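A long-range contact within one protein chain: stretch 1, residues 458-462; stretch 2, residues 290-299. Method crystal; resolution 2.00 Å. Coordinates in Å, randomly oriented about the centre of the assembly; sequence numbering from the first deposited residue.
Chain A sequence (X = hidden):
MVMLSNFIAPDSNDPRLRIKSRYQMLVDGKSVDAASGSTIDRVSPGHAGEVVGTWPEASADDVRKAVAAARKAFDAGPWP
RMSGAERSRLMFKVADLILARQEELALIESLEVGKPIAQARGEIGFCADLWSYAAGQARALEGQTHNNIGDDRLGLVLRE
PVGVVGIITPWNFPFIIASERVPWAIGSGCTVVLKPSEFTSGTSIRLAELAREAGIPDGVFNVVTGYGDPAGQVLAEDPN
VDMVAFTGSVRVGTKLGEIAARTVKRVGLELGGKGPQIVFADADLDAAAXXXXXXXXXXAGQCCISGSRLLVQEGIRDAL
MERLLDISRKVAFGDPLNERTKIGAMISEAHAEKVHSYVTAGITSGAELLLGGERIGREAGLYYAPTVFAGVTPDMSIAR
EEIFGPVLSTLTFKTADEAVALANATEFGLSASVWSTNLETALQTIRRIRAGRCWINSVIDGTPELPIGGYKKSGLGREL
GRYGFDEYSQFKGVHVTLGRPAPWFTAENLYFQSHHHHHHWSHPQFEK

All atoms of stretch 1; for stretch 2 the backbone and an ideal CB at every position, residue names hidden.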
# COMPACT_ATOMS: atom_id res chain seq x y z
N SER A 458 23.73 12.66 9.16
CA SER A 458 24.18 11.29 9.28
C SER A 458 24.80 10.90 7.94
O SER A 458 24.75 11.66 6.97
CB SER A 458 23.00 10.37 9.65
OG SER A 458 21.87 10.66 8.85
N VAL A 459 25.42 9.73 7.88
CA VAL A 459 26.04 9.26 6.65
C VAL A 459 26.26 7.75 6.79
O VAL A 459 26.35 7.23 7.91
CB VAL A 459 27.38 10.02 6.36
CG1 VAL A 459 28.44 9.66 7.42
CG2 VAL A 459 27.90 9.72 4.97
N ILE A 460 26.31 7.07 5.65
CA ILE A 460 26.63 5.62 5.54
C ILE A 460 25.54 4.69 6.10
O ILE A 460 25.06 3.79 5.38
CB ILE A 460 28.01 5.24 6.17
CG1 ILE A 460 29.20 6.03 5.57
CG2 ILE A 460 28.24 3.71 6.09
CD1 ILE A 460 29.42 5.89 4.04
N ASP A 461 25.15 4.91 7.35
CA ASP A 461 24.35 3.94 8.08
C ASP A 461 22.86 3.97 7.69
O ASP A 461 22.19 5.00 7.82
CB ASP A 461 24.53 4.11 9.58
CG ASP A 461 25.96 3.81 10.04
OD1 ASP A 461 26.71 3.13 9.32
OD2 ASP A 461 26.33 4.27 11.12
N GLY A 462 22.38 2.84 7.16
CA GLY A 462 21.01 2.71 6.74
C GLY A 462 20.35 1.53 7.42
O GLY A 462 20.93 0.89 8.31
N UNK A 290 32.96 14.43 12.36
CA UNK A 290 33.07 12.98 12.51
C UNK A 290 32.41 12.27 11.33
O UNK A 290 32.95 11.31 10.78
CB UNK A 290 32.44 12.53 13.83
N UNK A 291 31.24 12.76 10.93
CA UNK A 291 30.51 12.21 9.79
C UNK A 291 31.23 12.40 8.47
O UNK A 291 31.12 11.55 7.57
CB UNK A 291 29.12 12.85 9.70
N UNK A 292 31.96 13.52 8.32
CA UNK A 292 32.79 13.72 7.14
C UNK A 292 33.92 12.67 7.07
O UNK A 292 34.13 12.04 6.03
CB UNK A 292 33.38 15.13 7.15
N UNK A 293 34.63 12.50 8.19
CA UNK A 293 35.68 11.50 8.30
C UNK A 293 35.10 10.10 7.98
O UNK A 293 35.64 9.37 7.15
CB UNK A 293 36.30 11.53 9.70
N UNK A 294 34.02 9.73 8.67
CA UNK A 294 33.35 8.45 8.42
C UNK A 294 32.97 8.29 6.95
O UNK A 294 33.21 7.25 6.35
CB UNK A 294 32.10 8.33 9.29
N UNK A 295 32.41 9.34 6.35
CA UNK A 295 31.89 9.27 4.98
C UNK A 295 32.95 8.95 3.96
O UNK A 295 32.67 8.24 2.98
CB UNK A 295 31.22 10.59 4.60
N UNK A 296 34.16 9.48 4.16
CA UNK A 296 35.23 9.31 3.16
C UNK A 296 36.16 8.14 3.49
O UNK A 296 36.69 7.48 2.58
CB UNK A 296 36.05 10.60 3.05
N UNK A 297 36.34 7.85 4.78
CA UNK A 297 37.25 6.78 5.21
C UNK A 297 36.62 5.39 5.36
O UNK A 297 37.34 4.39 5.42
CB UNK A 297 37.87 7.17 6.55
N UNK A 298 35.30 5.34 5.48
CA UNK A 298 34.61 4.07 5.60
C UNK A 298 35.04 3.16 4.46
O UNK A 298 35.02 3.56 3.29
CB UNK A 298 33.09 4.27 5.60
N UNK A 299 35.43 1.94 4.81
CA UNK A 299 35.92 0.98 3.84
C UNK A 299 37.10 1.50 3.02
O UNK A 299 37.29 1.11 1.87
CB UNK A 299 34.78 0.58 2.90

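Stretch 2 runs as a helix from 290 to 297, continuing one that begins earlier in the chain, and the irregular segment 458-462 lies against one side of it. Val459 and Ile460 both direct their CA-to-CB bonds toward the helix, so the visible surface is largely apolar, with the carboxylate of Asp461 beside it.

Position 290 has helical angles, and its ideal CB finds nothing of stretch 1 within 5.5 Å. Stretch 1 therefore sets no preference here; the residue is Asp290, whose carboxylate oxygens are hydrogen-bonded elsewhere in the structure.

At 291 the CB direction is toward stretch 1, and an ideal CB would lie 4.0 Å from Val459 CG1. A small residue, glycine or alanine, suits such limited space, since an ideal CB would already be in packing contact with the valine. The residue is Gly291. Without a side chain, it meets stretch 1 through its backbone, and Val459 CG1 packs 3.3 Å from Gly291 O.

Positions 292 and 293 have nothing of stretch 1 near their ideal CB atoms, and many helix-compatible residues would serve. They are Ile292 and Ala293, neither of which touches stretch 1.

Position 294 faces stretch 1 squarely. Its ideal CB is 4.3 Å from Val459 CG1 and 5.3 Å from Ile460 CG1, and farther out lies the Asp461 carboxylate, an acceptor. A long side chain with an apolar body could cover the aliphatic groups; a donor at its tip, as in tyrosine, lysine or arginine, could also answer the carboxylate. The residue is Tyr294, with chi1 in t. Ile460 CG1 sits 4.0 Å from the centroid of the Tyr294 ring and almost on the ring normal, a CH-pi contact over one face, while Val459 CG1 packs 3.8 Å from Tyr294 CD2. Near the plane of the ring, at its edge, Tyr294 OH donates a short hydrogen bond to Asp461 OD1, 2.6 Å away. One side chain thus engages three consecutive residues of stretch 1.

Position 295 is the tightest. The CA atom of 295 is 6.1 Å from Val459 CA, and an ideal CB would stand 3.5 Å from Val459 CG2 and 3.1 Å from the O atom of Gly291. Glycine fits best. Gly295 is found, allowing Val459 CG2 to approach Gly295 CA to 4.0 Å, while Ile460 CD1 lies 4.1 Å from Gly295 O.

At 296 the CB points away from stretch 1, and at 297 it is out of reach, leaving both choices open; Val296 and Tyr297 make no contact across the interface.

Position 298, the first to leave helical angles, again points toward stretch 1, with its ideal CB 4.3 Å from Ile460 CG1. Aliphatic or flat aromatic side chains would suit this apolar neighbour. His298 lays one face of its imidazole against Ile460 CG2, 3.9 Å from the ring centroid, in a second CH-pi contact.

Position 299 turns out of reach, with positive phi and psi that favour glycine, asparagine or aspartate; it is Asn299.

Stretch 2 (290-299) DGIAYGVYHN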
# COMPACT_ATOMS: atom_id res chain seq x y z
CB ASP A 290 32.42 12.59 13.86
CG ASP A 290 32.40 11.10 14.09
OD1 ASP A 290 31.35 10.46 13.79
OD2 ASP A 290 33.42 10.55 14.56
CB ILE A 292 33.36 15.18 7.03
CG1 ILE A 292 32.24 16.23 6.95
CG2 ILE A 292 34.28 15.30 5.84
CD1 ILE A 292 31.24 16.02 5.79
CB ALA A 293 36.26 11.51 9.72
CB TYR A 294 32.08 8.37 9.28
CG TYR A 294 31.37 7.02 9.26
CD1 TYR A 294 32.05 5.82 8.98
CD2 TYR A 294 30.01 6.95 9.56
CE1 TYR A 294 31.37 4.58 8.96
CE2 TYR A 294 29.32 5.70 9.57
CZ TYR A 294 30.01 4.54 9.27
OH TYR A 294 29.33 3.34 9.31
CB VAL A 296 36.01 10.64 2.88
CG1 VAL A 296 36.78 11.12 4.10
CG2 VAL A 296 36.96 10.47 1.67
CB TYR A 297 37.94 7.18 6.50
CG TYR A 297 38.70 8.48 6.39
CD1 TYR A 297 39.39 8.80 5.22
CD2 TYR A 297 38.74 9.40 7.46
CE1 TYR A 297 40.08 10.00 5.09
CE2 TYR A 297 39.46 10.61 7.34
CZ TYR A 297 40.12 10.88 6.15
OH TYR A 297 40.84 12.04 5.99
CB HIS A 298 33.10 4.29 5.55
CG HIS A 298 32.31 3.01 5.55
ND1 HIS A 298 32.41 2.09 6.57
CD2 HIS A 298 31.44 2.49 4.65
CE1 HIS A 298 31.61 1.07 6.32
NE2 HIS A 298 31.02 1.29 5.15
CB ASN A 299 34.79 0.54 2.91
CG ASN A 299 34.90 -0.91 2.52
OD1 ASN A 299 34.78 -1.27 1.34
ND2 ASN A 299 35.10 -1.76 3.50
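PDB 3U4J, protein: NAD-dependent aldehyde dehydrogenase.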